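Long-range contacts in tail spike protein (Acinetobacter phage vB_AbaP_AS12, PDB 6EU4), which probably recognises and degrades the capsular polysaccharide of its Acinetobacter baumannii host, as the trimeric spike on the phage tail: residues Q199-G210 with L225-K234; N531-A539 with W550-Y560. All coordinates share one frame; numbering follows the deposited sequence. Where two conformers were deposited one is given.

Contact 1: Q199-G210 with L225-K234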
# COMPACT_ATOMS: atom_id res chain seq x y z
N GLN A 199 2.55 9.79 31.17
CA GLN A 199 2.87 8.62 31.97
C GLN A 199 2.25 8.72 33.35
O GLN A 199 2.14 9.81 33.92
CB GLN A 199 4.39 8.44 32.12
CG GLN A 199 5.12 8.36 30.80
CD GLN A 199 6.60 8.07 30.96
OE1 GLN A 199 7.03 7.53 32.00
NE2 GLN A 199 7.39 8.43 29.95
N TYR A 200 1.91 7.56 33.92
CA TYR A 200 1.68 7.48 35.35
C TYR A 200 3.00 7.32 36.08
O TYR A 200 3.96 6.78 35.54
CB TYR A 200 0.77 6.31 35.72
CG TYR A 200 -0.67 6.57 35.39
CD1 TYR A 200 -1.16 6.31 34.13
CD2 TYR A 200 -1.53 7.11 36.34
CE1 TYR A 200 -2.49 6.58 33.81
CE2 TYR A 200 -2.86 7.38 36.03
CZ TYR A 200 -3.33 7.11 34.76
OH TYR A 200 -4.64 7.38 34.46
N ASP A 201 3.05 7.85 37.30
CA ASP A 201 4.09 7.51 38.27
C ASP A 201 4.19 5.99 38.39
O ASP A 201 3.22 5.32 38.74
CB ASP A 201 3.72 8.15 39.61
CG ASP A 201 4.76 7.92 40.72
OD1 ASP A 201 5.69 7.10 40.56
OD2 ASP A 201 4.62 8.61 41.76
N SER A 202 5.35 5.43 38.02
CA SER A 202 5.48 3.97 37.96
C SER A 202 5.24 3.32 39.31
O SER A 202 4.94 2.12 39.36
CB SER A 202 6.88 3.57 37.45
OG SER A 202 7.87 3.95 38.39
N ALA A 203 5.34 4.07 40.40
CA ALA A 203 5.12 3.53 41.73
C ALA A 203 3.64 3.29 42.05
O ALA A 203 3.34 2.55 42.99
CB ALA A 203 5.70 4.47 42.79
N LEU A 204 2.72 3.89 41.29
CA LEU A 204 1.30 3.70 41.59
C LEU A 204 0.91 2.24 41.43
O LEU A 204 1.13 1.66 40.35
CB LEU A 204 0.42 4.54 40.67
CG LEU A 204 0.31 6.00 41.02
CD1 LEU A 204 -0.34 6.73 39.83
CD2 LEU A 204 -0.49 6.22 42.32
N PRO A 205 0.31 1.61 42.43
CA PRO A 205 -0.11 0.21 42.28
C PRO A 205 -1.07 -0.01 41.13
O PRO A 205 -1.02 -1.07 40.49
CB PRO A 205 -0.78 -0.10 43.62
CG PRO A 205 -0.20 0.85 44.56
CD PRO A 205 0.10 2.10 43.81
N THR A 206 -1.96 0.94 40.87
CA THR A 206 -2.97 0.83 39.82
C THR A 206 -2.77 1.97 38.84
O THR A 206 -2.58 3.12 39.26
CB THR A 206 -4.38 0.87 40.41
OG1 THR A 206 -4.51 -0.16 41.40
CG2 THR A 206 -5.42 0.65 39.32
N LYS A 207 -2.78 1.65 37.56
CA LYS A 207 -2.64 2.64 36.51
C LYS A 207 -3.96 2.80 35.78
O LYS A 207 -4.84 1.94 35.86
CB LYS A 207 -1.56 2.25 35.50
CG LYS A 207 -0.26 1.76 36.11
CD LYS A 207 0.43 2.85 36.83
CE LYS A 207 1.93 2.56 36.94
NZ LYS A 207 2.22 1.44 37.86
N GLY A 208 -4.06 3.89 35.02
CA GLY A 208 -5.26 4.18 34.25
C GLY A 208 -5.02 4.29 32.76
O GLY A 208 -4.18 3.57 32.20
N ILE A 209 -5.74 5.19 32.12
CA ILE A 209 -5.69 5.41 30.68
C ILE A 209 -4.70 6.52 30.40
O ILE A 209 -4.70 7.54 31.10
CB ILE A 209 -7.08 5.78 30.14
CG1 ILE A 209 -8.10 4.70 30.45
CG2 ILE A 209 -7.04 6.07 28.63
CD1 ILE A 209 -9.56 5.22 30.41
N GLY A 210 -3.87 6.36 29.37
CA GLY A 210 -3.01 7.45 28.99
C GLY A 210 -3.75 8.63 28.39
O GLY A 210 -3.84 9.71 28.99
N LEU A 225 4.23 9.65 23.30
CA LEU A 225 4.49 8.39 23.98
C LEU A 225 3.58 8.30 25.20
O LEU A 225 3.62 9.18 26.05
CB LEU A 225 5.93 8.30 24.45
CG LEU A 225 6.23 7.20 25.49
CD1 LEU A 225 6.07 5.82 24.89
CD2 LEU A 225 7.62 7.40 26.08
N THR A 226 2.80 7.24 25.31
CA THR A 226 2.15 6.93 26.57
C THR A 226 2.76 5.66 27.13
O THR A 226 3.00 4.70 26.39
CB THR A 226 0.61 6.78 26.43
OG1 THR A 226 0.27 5.57 25.75
CG2 THR A 226 0.02 7.95 25.68
N LYS A 227 3.04 5.67 28.42
CA LYS A 227 3.62 4.48 29.04
C LYS A 227 3.32 4.52 30.53
O LYS A 227 2.84 5.52 31.08
CB LYS A 227 5.12 4.37 28.76
CG LYS A 227 5.96 5.44 29.40
CD LYS A 227 7.46 5.21 29.16
CE LYS A 227 8.07 4.23 30.15
NZ LYS A 227 9.56 4.34 30.18
N ASN A 228 3.56 3.37 31.17
CA ASN A 228 3.13 3.15 32.54
C ASN A 228 1.62 3.32 32.65
O ASN A 228 1.13 3.96 33.58
CB ASN A 228 3.85 4.08 33.53
CG ASN A 228 5.32 3.76 33.65
OD1 ASN A 228 5.72 2.61 33.50
ND2 ASN A 228 6.14 4.77 33.90
N THR A 229 0.88 2.79 31.68
CA THR A 229 -0.58 2.82 31.67
C THR A 229 -1.15 1.41 31.70
O THR A 229 -0.47 0.43 31.39
CB THR A 229 -1.15 3.52 30.41
OG1 THR A 229 -0.91 2.71 29.24
CG2 THR A 229 -0.55 4.90 30.25
N PHE A 230 -2.44 1.35 32.03
CA PHE A 230 -3.24 0.13 31.88
C PHE A 230 -3.78 0.03 30.46
O PHE A 230 -3.70 -1.03 29.82
CB PHE A 230 -4.38 0.17 32.90
CG PHE A 230 -5.32 -0.99 32.82
CD1 PHE A 230 -4.92 -2.26 33.21
CD2 PHE A 230 -6.64 -0.81 32.43
CE1 PHE A 230 -5.80 -3.33 33.18
CE2 PHE A 230 -7.52 -1.88 32.39
CZ PHE A 230 -7.10 -3.13 32.76
N GLU A 231 -4.31 1.15 29.95
CA GLU A 231 -4.75 1.27 28.56
C GLU A 231 -4.09 2.52 28.01
O GLU A 231 -4.06 3.56 28.68
CB GLU A 231 -6.28 1.36 28.49
CG GLU A 231 -6.95 0.07 28.86
CD GLU A 231 -8.45 0.19 29.18
OE1 GLU A 231 -8.99 1.32 29.24
OE2 GLU A 231 -9.08 -0.86 29.40
N GLY A 232 -3.52 2.42 26.80
CA GLY A 232 -2.72 3.52 26.30
C GLY A 232 -3.52 4.67 25.73
O GLY A 232 -3.58 5.76 26.31
N ILE A 233 -4.11 4.43 24.56
CA ILE A 233 -4.93 5.39 23.84
C ILE A 233 -6.30 4.74 23.61
O ILE A 233 -6.38 3.61 23.12
CB ILE A 233 -4.27 5.82 22.51
CG1 ILE A 233 -2.95 6.55 22.81
CG2 ILE A 233 -5.22 6.71 21.70
CD1 ILE A 233 -2.11 6.80 21.60
N LYS A 234 -7.36 5.45 23.99
CA LYS A 234 -8.70 4.87 24.03
C LYS A 234 -9.72 5.84 23.45
O LYS A 234 -9.86 6.96 23.95
CB LYS A 234 -9.04 4.52 25.47
CG LYS A 234 -10.32 3.77 25.63
CD LYS A 234 -10.47 3.31 27.07
CE LYS A 234 -11.56 2.28 27.22
NZ LYS A 234 -11.66 1.80 28.65
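Gly-208, Ile-209 and Gly-210 run beside Phe-230, Glu-231 and Gly-232 where two successive coils of a parallel beta-helix stack, the elongated fold familiar from phage tailspikes. This is the tight end of the contact. The carbonyl oxygen of Gly-208 takes the N-H of Phe-230 (N to O, 2.8 Å). More weakly, Glu-231 N donates to Gly-208 O at 3.3 Å. Two residues on, Gly-210 N returns a bond of 2.9 Å to Glu-231 O, so Ile-209 and Glu-231 pair as a parallel bridge. Beside this pairing the buried Thr-229 sets CG2 3.7 Å from Gly-210 N and at the edge of the Tyr-200 ring, while its OG1 bonds to Ser-249 O on the next coil. The Tyr-200 ring lies under Gly-208 N, its hydroxyl held by Asp-174.

Toward solvent the coils part, because residues 201 to 206 bulge out as a loop opened by an Asx turn at Asp-201. A weak bond spans the gap at its start, Asn-228 ND2 to Tyr-200 O at 3.4 Å. Lys-207 bends at chi2 (-67°) and chi4, which curls its amine back to the carbonyls of Ser-202 and Leu-204 and ties the loop to its own base. The methylenes of that lysine run along Asn-228 O, a buried oxygen with no polar partner in the model. Phe-230 sends its ring outward against Ser-251 and Ser-252.

On the Ile-209 side, CD1 rests 4.0 Å from Lys-234 CD. The extended lysine ends in a salt bridge: its NZ meets Glu-231 OE1 on the syn side at 2.8 Å, while Glu-231 OE2 pairs with Arg-253.

Contact 2: N531-A539 with W550-Y560; sequences NNSYNAQLA and WLRTGDYGQAY
Gln-537 and Arg-552 face each other as a hydrogen-bonded pair in the antiparallel hairpin of strands 535-542 and 547-554, and their side chains run out together. Arg-552 presents NE and NH2 side-on, each 2.9 Å from Gln-537 OE1. The oxygen sits in the guanidinium plane, but both donors approach from one face of the amide, whose plane is turned 29° from the guanidinium. The Tyr-560 ring lies over a guanidinium face, with its CG 3.6 Å above the plane.

At the open end of the hairpin the tyrosines take over. Tyr-556 CB sits over the centre of the Tyr-534 ring, 3.6 Å from the centroid, and Asn-532 CB makes the same kind of CH-pi contact over a face of Tyr-556. The Tyr-556 ring reaches back to Asn-532 because its CG stands opposite the main-chain nitrogen (chi1 -170°). One water links Tyr-534 OH to Asp-555 OD1; another joins Asn-532 OD1 to the backbone N-H groups of Ser-533 and Gly-557.

Farther out, Arg-491 grips the carbonyls of Ser-533 and Asp-555 and makes a cation-pi contact with Tyr-560. Leu-538 and Leu-551, touching through CD1 and CD2 at 3.6 Å, lie on the other face of the hairpin, where Leu-551 packs on Phe-549 of a second subunit and Leu-538 on Trp-525 of a third.

Gln-537 NE2 donates to Ile-487 O and Gln-524 OE1, which fixes the amide's flip. The buried arginine thus meets a neutral oxygen, whose dipole probably eases burial of the charge without cancelling it.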
# COMPACT_ATOMS: atom_id res chain seq x y z
N ASN A 531 -15.60 -36.61 -0.41
CA ASN A 531 -15.88 -37.89 0.24
C ASN A 531 -16.53 -38.88 -0.73
O ASN A 531 -16.27 -40.08 -0.66
CB ASN A 531 -16.80 -37.69 1.45
CG ASN A 531 -16.08 -37.04 2.60
OD1 ASN A 531 -14.86 -37.17 2.74
ND2 ASN A 531 -16.83 -36.34 3.45
N ASN A 532 -17.39 -38.38 -1.61
CA ASN A 532 -17.97 -39.19 -2.68
C ASN A 532 -17.90 -38.40 -3.98
O ASN A 532 -17.96 -37.17 -3.98
CB ASN A 532 -19.43 -39.56 -2.39
CG ASN A 532 -19.55 -40.62 -1.31
OD1 ASN A 532 -19.19 -41.78 -1.52
ND2 ASN A 532 -20.04 -40.23 -0.14
N SER A 533 -17.78 -39.13 -5.09
CA SER A 533 -17.62 -38.48 -6.39
C SER A 533 -17.92 -39.46 -7.52
O SER A 533 -17.77 -40.67 -7.37
CB SER A 533 -16.20 -37.91 -6.57
OG SER A 533 -15.21 -38.90 -6.32
N TYR A 534 -18.38 -38.91 -8.64
CA TYR A 534 -18.33 -39.59 -9.93
C TYR A 534 -16.91 -39.48 -10.47
O TYR A 534 -16.28 -38.42 -10.35
CB TYR A 534 -19.29 -38.95 -10.93
CG TYR A 534 -20.72 -39.08 -10.56
CD1 TYR A 534 -21.44 -40.20 -10.90
CD2 TYR A 534 -21.38 -38.06 -9.87
CE1 TYR A 534 -22.78 -40.33 -10.56
CE2 TYR A 534 -22.71 -38.19 -9.52
CZ TYR A 534 -23.39 -39.33 -9.87
OH TYR A 534 -24.71 -39.50 -9.55
N ASN A 535 -16.43 -40.55 -11.10
CA ASN A 535 -15.09 -40.52 -11.67
C ASN A 535 -15.02 -41.32 -12.96
O ASN A 535 -15.84 -42.20 -13.23
CB ASN A 535 -14.04 -41.09 -10.70
CG ASN A 535 -13.86 -40.22 -9.47
OD1 ASN A 535 -14.49 -40.44 -8.44
ND2 ASN A 535 -13.01 -39.22 -9.58
N ALA A 536 -14.01 -40.98 -13.75
CA ALA A 536 -13.61 -41.76 -14.91
C ALA A 536 -12.11 -41.62 -15.06
O ALA A 536 -11.52 -40.62 -14.64
CB ALA A 536 -14.32 -41.28 -16.18
N GLN A 537 -11.48 -42.63 -15.67
CA GLN A 537 -10.06 -42.56 -15.94
C GLN A 537 -9.77 -43.12 -17.33
O GLN A 537 -10.38 -44.11 -17.75
CB GLN A 537 -9.23 -43.32 -14.89
CG GLN A 537 -9.28 -42.71 -13.49
CD GLN A 537 -8.47 -43.52 -12.48
OE1 GLN A 537 -8.34 -44.72 -12.60
NE2 GLN A 537 -7.90 -42.83 -11.50
N LEU A 538 -8.88 -42.44 -18.03
CA LEU A 538 -8.26 -42.90 -19.27
C LEU A 538 -6.79 -43.16 -18.98
O LEU A 538 -6.07 -42.24 -18.58
CB LEU A 538 -8.41 -41.85 -20.37
CG LEU A 538 -7.56 -42.01 -21.63
CD1 LEU A 538 -7.80 -43.34 -22.32
CD2 LEU A 538 -7.84 -40.84 -22.59
N ALA A 539 -6.36 -44.41 -19.15
CA ALA A 539 -4.98 -44.81 -18.86
C ALA A 539 -4.26 -45.19 -20.14
O ALA A 539 -4.77 -45.99 -20.94
CB ALA A 539 -4.94 -45.97 -17.87
N TRP A 550 -7.05 -47.65 -22.05
CA TRP A 550 -7.98 -48.20 -21.07
C TRP A 550 -8.89 -47.11 -20.51
O TRP A 550 -8.42 -46.01 -20.20
CB TRP A 550 -7.23 -48.83 -19.90
CG TRP A 550 -6.23 -49.90 -20.27
CD1 TRP A 550 -4.95 -49.72 -20.73
CD2 TRP A 550 -6.43 -51.32 -20.17
NE1 TRP A 550 -4.35 -50.94 -20.92
CE2 TRP A 550 -5.23 -51.93 -20.57
CE3 TRP A 550 -7.50 -52.12 -19.77
CZ2 TRP A 550 -5.07 -53.32 -20.60
CZ3 TRP A 550 -7.34 -53.50 -19.78
CH2 TRP A 550 -6.13 -54.09 -20.21
N LEU A 551 -10.17 -47.47 -20.32
CA LEU A 551 -11.16 -46.62 -19.68
C LEU A 551 -11.81 -47.34 -18.51
O LEU A 551 -12.08 -48.54 -18.58
CB LEU A 551 -12.26 -46.20 -20.66
CG LEU A 551 -11.82 -45.34 -21.85
CD1 LEU A 551 -13.00 -45.09 -22.78
CD2 LEU A 551 -11.26 -44.00 -21.39
N ARG A 552 -12.11 -46.60 -17.45
CA ARG A 552 -13.01 -47.12 -16.42
C ARG A 552 -13.76 -45.96 -15.77
O ARG A 552 -13.38 -44.80 -15.90
CB ARG A 552 -12.26 -47.93 -15.36
CG ARG A 552 -11.31 -47.11 -14.45
CD ARG A 552 -10.83 -47.97 -13.27
NE ARG A 552 -9.85 -47.24 -12.47
CZ ARG A 552 -9.22 -47.73 -11.41
NH1 ARG A 552 -9.46 -48.97 -10.97
NH2 ARG A 552 -8.34 -46.98 -10.78
N THR A 553 -14.86 -46.29 -15.10
CA THR A 553 -15.68 -45.30 -14.42
C THR A 553 -15.94 -45.75 -12.99
O THR A 553 -15.91 -46.94 -12.67
CB THR A 553 -17.03 -45.11 -15.11
OG1 THR A 553 -17.69 -46.37 -15.24
CG2 THR A 553 -16.85 -44.49 -16.49
N GLY A 554 -16.24 -44.76 -12.16
CA GLY A 554 -16.67 -44.99 -10.79
C GLY A 554 -17.92 -44.19 -10.48
O GLY A 554 -17.92 -42.96 -10.57
N ASP A 555 -18.99 -44.90 -10.14
CA ASP A 555 -20.24 -44.25 -9.80
C ASP A 555 -20.13 -43.63 -8.41
O ASP A 555 -19.33 -44.06 -7.57
CB ASP A 555 -21.37 -45.28 -9.86
CG ASP A 555 -22.78 -44.67 -9.94
OD1 ASP A 555 -22.94 -43.43 -10.00
OD2 ASP A 555 -23.75 -45.49 -9.94
N TYR A 556 -20.92 -42.58 -8.18
CA TYR A 556 -20.98 -41.92 -6.89
C TYR A 556 -21.36 -42.92 -5.81
O TYR A 556 -22.43 -43.54 -5.88
CB TYR A 556 -22.01 -40.79 -6.98
CG TYR A 556 -22.06 -39.85 -5.82
CD1 TYR A 556 -22.83 -40.13 -4.69
CD2 TYR A 556 -21.37 -38.65 -5.86
CE1 TYR A 556 -22.89 -39.24 -3.63
CE2 TYR A 556 -21.43 -37.75 -4.80
CZ TYR A 556 -22.20 -38.06 -3.69
OH TYR A 556 -22.26 -37.18 -2.63
N GLY A 557 -20.49 -43.09 -4.82
CA GLY A 557 -20.73 -44.03 -3.74
C GLY A 557 -20.46 -45.49 -4.08
O GLY A 557 -20.81 -46.37 -3.28
N GLN A 558 -19.86 -45.77 -5.22
CA GLN A 558 -19.54 -47.13 -5.63
C GLN A 558 -18.06 -47.23 -5.94
O GLN A 558 -17.40 -46.26 -6.30
CB GLN A 558 -20.33 -47.55 -6.88
CG GLN A 558 -21.83 -47.46 -6.75
CD GLN A 558 -22.42 -48.55 -5.84
OE1 GLN A 558 -21.77 -49.55 -5.52
NE2 GLN A 558 -23.66 -48.36 -5.44
N ALA A 559 -17.54 -48.46 -5.83
CA ALA A 559 -16.18 -48.73 -6.27
C ALA A 559 -16.06 -48.60 -7.78
O ALA A 559 -17.05 -48.71 -8.52
CB ALA A 559 -15.75 -50.13 -5.83
N TYR A 560 -14.83 -48.39 -8.25
CA TYR A 560 -14.57 -48.36 -9.69
C TYR A 560 -15.04 -49.64 -10.35
O TYR A 560 -14.88 -50.75 -9.81
CB TYR A 560 -13.08 -48.18 -9.97
CG TYR A 560 -12.59 -46.74 -10.04
CD1 TYR A 560 -12.90 -45.92 -11.12
CD2 TYR A 560 -11.78 -46.21 -9.03
CE1 TYR A 560 -12.41 -44.61 -11.20
CE2 TYR A 560 -11.29 -44.91 -9.11
CZ TYR A 560 -11.61 -44.12 -10.18
OH TYR A 560 -11.13 -42.82 -10.23
O HOH W 1 -17.90 -42.13 -4.29
O HOH W 2 -25.24 -42.29 -9.17

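Overall arrangement
Contact 1 comes first along the chain and closes well before contact 2 opens. Their centres lie 67 Å apart, on opposite sides of the middle of the chain, and their nearest atoms are about 45 Å from each other, so they do not touch. No sheet is shared. Residues 199-210 and 225-234 belong to stacked coils of the beta-helix, joined by parallel pairing, and no other chain touches them. Residues 531-539 and 550-560 form an antiparallel hairpin in the separate six-stranded sheet beyond that helix, where two other subunits are in reach. One contact therefore builds the shaft within a subunit; the other lies in a part of the spike where the subunits pack on one another.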